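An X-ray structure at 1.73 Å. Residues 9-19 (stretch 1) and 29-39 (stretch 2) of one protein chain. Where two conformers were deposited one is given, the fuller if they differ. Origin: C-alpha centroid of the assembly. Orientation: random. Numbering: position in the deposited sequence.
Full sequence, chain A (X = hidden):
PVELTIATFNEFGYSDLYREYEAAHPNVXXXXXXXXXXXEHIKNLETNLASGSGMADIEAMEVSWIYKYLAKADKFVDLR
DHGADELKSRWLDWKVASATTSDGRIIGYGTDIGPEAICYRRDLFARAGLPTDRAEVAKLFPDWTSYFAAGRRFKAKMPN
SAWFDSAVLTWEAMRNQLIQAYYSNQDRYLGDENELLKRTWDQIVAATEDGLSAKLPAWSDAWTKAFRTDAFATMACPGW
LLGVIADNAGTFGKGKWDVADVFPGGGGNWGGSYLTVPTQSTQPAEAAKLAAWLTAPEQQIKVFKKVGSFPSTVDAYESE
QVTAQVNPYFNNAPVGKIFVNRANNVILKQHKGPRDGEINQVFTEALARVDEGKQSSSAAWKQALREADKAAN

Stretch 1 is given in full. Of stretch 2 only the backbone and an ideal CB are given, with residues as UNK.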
# COMPACT_ATOMS: atom_id res chain seq x y z
N PHE A 9 -11.47 -5.08 9.58
CA PHE A 9 -10.71 -4.19 10.46
C PHE A 9 -10.79 -2.80 9.85
O PHE A 9 -11.04 -2.65 8.65
CB PHE A 9 -9.24 -4.66 10.60
CG PHE A 9 -8.54 -4.84 9.28
CD1 PHE A 9 -7.91 -3.78 8.65
CD2 PHE A 9 -8.54 -6.09 8.65
CE1 PHE A 9 -7.29 -3.94 7.41
CE2 PHE A 9 -7.92 -6.26 7.43
CZ PHE A 9 -7.30 -5.19 6.79
N ASN A 10 -10.57 -1.79 10.69
CA ASN A 10 -10.78 -0.40 10.27
C ASN A 10 -12.17 -0.30 9.64
O ASN A 10 -13.11 -0.88 10.17
CB ASN A 10 -9.67 0.05 9.32
CG ASN A 10 -8.30 0.11 10.02
OD1 ASN A 10 -8.22 0.37 11.22
ND2 ASN A 10 -7.24 -0.13 9.25
N GLU A 11 -12.33 0.41 8.53
CA GLU A 11 -13.66 0.59 7.95
C GLU A 11 -13.67 0.13 6.50
O GLU A 11 -13.27 0.87 5.59
CB GLU A 11 -14.13 2.04 8.06
CG GLU A 11 -15.56 2.23 7.54
CD GLU A 11 -16.53 1.25 8.20
OE1 GLU A 11 -16.88 1.46 9.38
OE2 GLU A 11 -16.94 0.27 7.54
N PHE A 12 -14.17 -1.09 6.27
CA PHE A 12 -14.32 -1.60 4.92
C PHE A 12 -15.50 -0.97 4.18
O PHE A 12 -15.58 -1.10 2.95
CB PHE A 12 -14.46 -3.13 4.94
CG PHE A 12 -13.13 -3.83 4.96
CD1 PHE A 12 -12.22 -3.57 5.96
CD2 PHE A 12 -12.79 -4.75 3.97
CE1 PHE A 12 -10.98 -4.21 5.98
CE2 PHE A 12 -11.55 -5.39 3.98
CZ PHE A 12 -10.64 -5.10 5.00
N GLY A 13 -16.41 -0.29 4.88
CA GLY A 13 -17.53 0.34 4.22
C GLY A 13 -18.61 -0.61 3.76
O GLY A 13 -19.39 -0.26 2.87
N TYR A 14 -18.69 -1.80 4.36
CA TYR A 14 -19.58 -2.86 3.88
C TYR A 14 -20.97 -2.85 4.53
O TYR A 14 -21.81 -3.67 4.13
CB TYR A 14 -18.95 -4.23 4.14
CG TYR A 14 -17.79 -4.62 3.25
CD1 TYR A 14 -17.05 -5.76 3.53
CD2 TYR A 14 -17.47 -3.88 2.10
CE1 TYR A 14 -16.00 -6.16 2.72
CE2 TYR A 14 -16.41 -4.28 1.27
CZ TYR A 14 -15.68 -5.42 1.59
OH TYR A 14 -14.64 -5.85 0.80
N SER A 15 -21.23 -1.99 5.51
CA SER A 15 -22.46 -2.13 6.30
C SER A 15 -23.71 -2.15 5.43
O SER A 15 -24.59 -3.01 5.61
CB SER A 15 -22.55 -1.02 7.34
OG SER A 15 -21.53 -1.17 8.32
N ASP A 16 -23.83 -1.21 4.49
CA ASP A 16 -25.01 -1.22 3.62
C ASP A 16 -24.99 -2.42 2.68
O ASP A 16 -26.06 -2.93 2.32
CB ASP A 16 -25.10 0.06 2.78
CG ASP A 16 -25.20 1.31 3.63
OD1 ASP A 16 -25.77 1.23 4.74
OD2 ASP A 16 -24.70 2.37 3.18
N LEU A 17 -23.80 -2.87 2.28
CA LEU A 17 -23.72 -3.98 1.35
C LEU A 17 -24.26 -5.26 1.97
O LEU A 17 -24.91 -6.05 1.29
CB LEU A 17 -22.27 -4.18 0.89
CG LEU A 17 -21.63 -2.97 0.23
CD1 LEU A 17 -20.30 -3.35 -0.40
CD2 LEU A 17 -22.56 -2.37 -0.81
N TYR A 18 -23.99 -5.48 3.27
CA TYR A 18 -24.52 -6.67 3.92
C TYR A 18 -26.04 -6.69 3.86
O TYR A 18 -26.65 -7.74 3.63
CB TYR A 18 -24.07 -6.75 5.38
CG TYR A 18 -22.57 -6.76 5.61
CD1 TYR A 18 -21.71 -7.44 4.75
CD2 TYR A 18 -22.03 -6.10 6.71
CE1 TYR A 18 -20.33 -7.46 4.99
CE2 TYR A 18 -20.65 -6.11 6.96
CZ TYR A 18 -19.81 -6.79 6.09
OH TYR A 18 -18.45 -6.80 6.32
N ARG A 19 -26.67 -5.53 4.10
CA ARG A 19 -28.13 -5.44 4.02
C ARG A 19 -28.62 -5.76 2.62
O ARG A 19 -29.61 -6.48 2.44
CB ARG A 19 -28.60 -4.05 4.44
CG ARG A 19 -28.24 -3.67 5.86
CD ARG A 19 -28.79 -2.31 6.26
NE ARG A 19 -28.25 -1.90 7.56
CZ ARG A 19 -27.31 -0.97 7.73
NH1 ARG A 19 -26.81 -0.32 6.68
NH2 ARG A 19 -26.87 -0.69 8.95
N UNK A 29 -27.59 -15.15 6.31
CA UNK A 29 -27.47 -14.19 7.41
C UNK A 29 -26.00 -13.85 7.59
O UNK A 29 -25.17 -14.75 7.74
CB UNK A 29 -28.07 -14.75 8.71
N UNK A 30 -25.68 -12.55 7.57
CA UNK A 30 -24.31 -12.07 7.67
C UNK A 30 -24.12 -11.40 9.02
O UNK A 30 -24.90 -10.52 9.41
CB UNK A 30 -23.98 -11.11 6.53
N UNK A 31 -23.05 -11.77 9.71
CA UNK A 31 -22.63 -11.09 10.93
C UNK A 31 -21.20 -10.61 10.73
O UNK A 31 -20.34 -11.40 10.32
CB UNK A 31 -22.74 -12.01 12.15
N UNK A 32 -20.95 -9.34 11.00
CA UNK A 32 -19.60 -8.80 10.90
C UNK A 32 -18.94 -8.81 12.27
O UNK A 32 -19.56 -8.46 13.27
CB UNK A 32 -19.62 -7.38 10.32
N UNK A 33 -17.65 -9.19 12.29
CA UNK A 33 -16.83 -9.22 13.48
C UNK A 33 -15.70 -8.21 13.31
O UNK A 33 -15.01 -8.23 12.29
CB UNK A 33 -16.29 -10.63 13.74
N UNK A 34 -15.52 -7.32 14.29
CA UNK A 34 -14.47 -6.30 14.22
C UNK A 34 -13.62 -6.38 15.47
O UNK A 34 -14.09 -6.03 16.55
CB UNK A 34 -15.06 -4.90 14.06
N UNK A 35 -12.37 -6.82 15.33
CA UNK A 35 -11.42 -6.66 16.42
C UNK A 35 -11.21 -5.17 16.72
O UNK A 35 -11.42 -4.30 15.86
CB UNK A 35 -10.09 -7.33 16.08
N UNK A 36 -10.80 -4.88 17.96
CA UNK A 36 -10.63 -3.49 18.36
C UNK A 36 -9.51 -2.80 17.59
O UNK A 36 -9.58 -1.58 17.36
CB UNK A 36 -10.35 -3.41 19.86
N UNK A 37 -8.48 -3.54 17.21
CA UNK A 37 -7.34 -2.97 16.51
C UNK A 37 -6.94 -3.89 15.37
O UNK A 37 -7.29 -5.08 15.35
CB UNK A 37 -6.17 -2.74 17.46
N UNK A 38 -6.17 -3.35 14.44
CA UNK A 38 -5.66 -4.17 13.36
C UNK A 38 -4.71 -5.23 13.89
O UNK A 38 -4.72 -6.38 13.44
CB UNK A 38 -4.96 -3.30 12.31
N UNK A 39 -3.87 -4.88 14.88
CA UNK A 39 -2.97 -5.87 15.45
C UNK A 39 -3.74 -7.03 16.07
O UNK A 39 -3.30 -8.19 16.00
CB UNK A 39 -2.06 -5.22 16.50

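Positions 29 to 34 of stretch 2 carry the phi and psi angles of an extended strand, running nearly antiparallel to the helix at 15-19 (163° between their directions), so alternate side chains can be expected to meet stretch 1.

Position 29 has nothing of stretch 1 near its CB, and an extended backbone there tolerates almost any residue. It is Lys29, out of reach of stretch 1, with NZ hydrogen-bonded elsewhere in the structure.

At position 30 the CB points toward stretch 1 and lies 4.5 Å from Tyr18 CB, beside the ring of Tyr18. An apolar side chain of moderate size is called for; valine, isoleucine or leucine would suit, and a branched CB also favours the extended backbone. The residue is Ile30. Its CG2 sits over one face of the Tyr18 ring, 4.1 Å from the ring centroid and 24° off the normal, a CH-pi contact; the closest pair is Ile30 CG2 to Tyr18 CD1, at 3.8 Å.

Position 31 points away, and stretch 1 imposes no demand beyond compatibility with a strand. A beta-branched residue is a natural candidate, and Thr31 is found.

Position 32 turns back toward stretch 1. An ideal CB there is 3.7 Å from Tyr18 CE2, and the Tyr18 hydroxyl lies further along. A side chain long enough to pass the ring and end in an acceptor would suit: glutamate or glutamine. Glu32 extends with chi1 and chi2 both t, and its OE2 accepts a 2.7 Å hydrogen bond from Tyr18 OH, at the ring edge. Water 2 donates to Glu32 OE2 and accepts from Tyr14 N, while water 3 joins Glu32 OE1 to Ser15 OG.

Position 33 is out of reach of stretch 1, so polar or apolar residues are equally plausible; Arg33 is bonded elsewhere in the structure.

At position 34 the CB points sideways with nothing of stretch 1 nearby, but the carboxylate of Glu11 waits at a distance. A long cationic chain, lysine or arginine, could span the gap. Arg34 does so: NH1 donates to Glu11 OE1 at 3.0 Å in a salt bridge, while NH2 makes only weak bonds to the same carboxylate. Arginine has further donors to spend, and Arg34 NE binds Glu32 OE1 at 2.7 Å, tying the guanidinium to both acids.

Positions 35 and 36 offer no contact to fill, and small residues suffice: Ala35 and Ala36. The carbonyl of Ala35 receives a bond from water 1, which accepts from Asn10 N.

Position 37 points away and directly precedes a helix, where serine, threonine, aspartate or asparagine can cap. Thr37 does, its side chain capping a backbone N just past the stretch.

At position 38 an ideal CB lies 4.7 Å from Phe9 CD1, inviting a compact apolar group. Val38 supplies CG2, 4.0 Å from Phe9 CD1 and 3.5 Å from Asn10 OD1.

Position 39 is out of reach, free to be polar, and is Asp39.

Stretch 2, residues 29-39: KITERRAATVD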
# COMPACT_ATOMS: atom_id res chain seq x y z
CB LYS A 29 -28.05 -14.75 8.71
CG LYS A 29 -28.16 -13.69 9.80
CD LYS A 29 -28.75 -14.21 11.11
CE LYS A 29 -27.67 -14.80 12.00
NZ LYS A 29 -28.25 -15.20 13.29
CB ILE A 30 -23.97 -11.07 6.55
CG1 ILE A 30 -24.12 -11.72 5.17
CG2 ILE A 30 -22.52 -10.54 6.73
CD1 ILE A 30 -24.06 -10.70 4.02
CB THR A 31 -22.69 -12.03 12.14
OG1 THR A 31 -23.99 -12.61 12.25
CG2 THR A 31 -22.36 -11.24 13.42
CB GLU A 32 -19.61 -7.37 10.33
CG GLU A 32 -18.19 -6.83 10.03
CD GLU A 32 -18.21 -5.41 9.44
OE1 GLU A 32 -18.76 -4.50 10.09
OE2 GLU A 32 -17.68 -5.22 8.31
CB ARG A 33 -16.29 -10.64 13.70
CG ARG A 33 -15.31 -10.81 14.83
CD ARG A 33 -14.71 -12.21 14.77
NE ARG A 33 -15.74 -13.25 14.81
CZ ARG A 33 -15.52 -14.53 14.54
NH1 ARG A 33 -14.31 -14.94 14.19
NH2 ARG A 33 -16.52 -15.42 14.61
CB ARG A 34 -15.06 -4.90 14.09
CG ARG A 34 -15.88 -4.67 12.85
CD ARG A 34 -16.29 -3.20 12.75
NE ARG A 34 -17.12 -2.99 11.58
CZ ARG A 34 -17.26 -1.82 10.96
NH1 ARG A 34 -16.62 -0.74 11.41
NH2 ARG A 34 -18.03 -1.74 9.89
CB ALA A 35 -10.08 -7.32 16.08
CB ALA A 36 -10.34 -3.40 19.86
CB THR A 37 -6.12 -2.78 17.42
OG1 THR A 37 -5.65 -4.07 17.84
CG2 THR A 37 -6.47 -1.93 18.66
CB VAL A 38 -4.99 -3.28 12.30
CG1 VAL A 38 -4.48 -4.13 11.19
CG2 VAL A 38 -5.98 -2.27 11.76
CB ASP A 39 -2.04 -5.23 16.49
CG ASP A 39 -0.99 -4.32 15.87
OD1 ASP A 39 -0.64 -4.51 14.68
OD2 ASP A 39 -0.51 -3.42 16.58
O HOH W 1 -10.07 -2.49 13.55
O HOH W 2 -17.44 -2.79 7.00
O HOH W 3 -21.27 -3.53 9.58
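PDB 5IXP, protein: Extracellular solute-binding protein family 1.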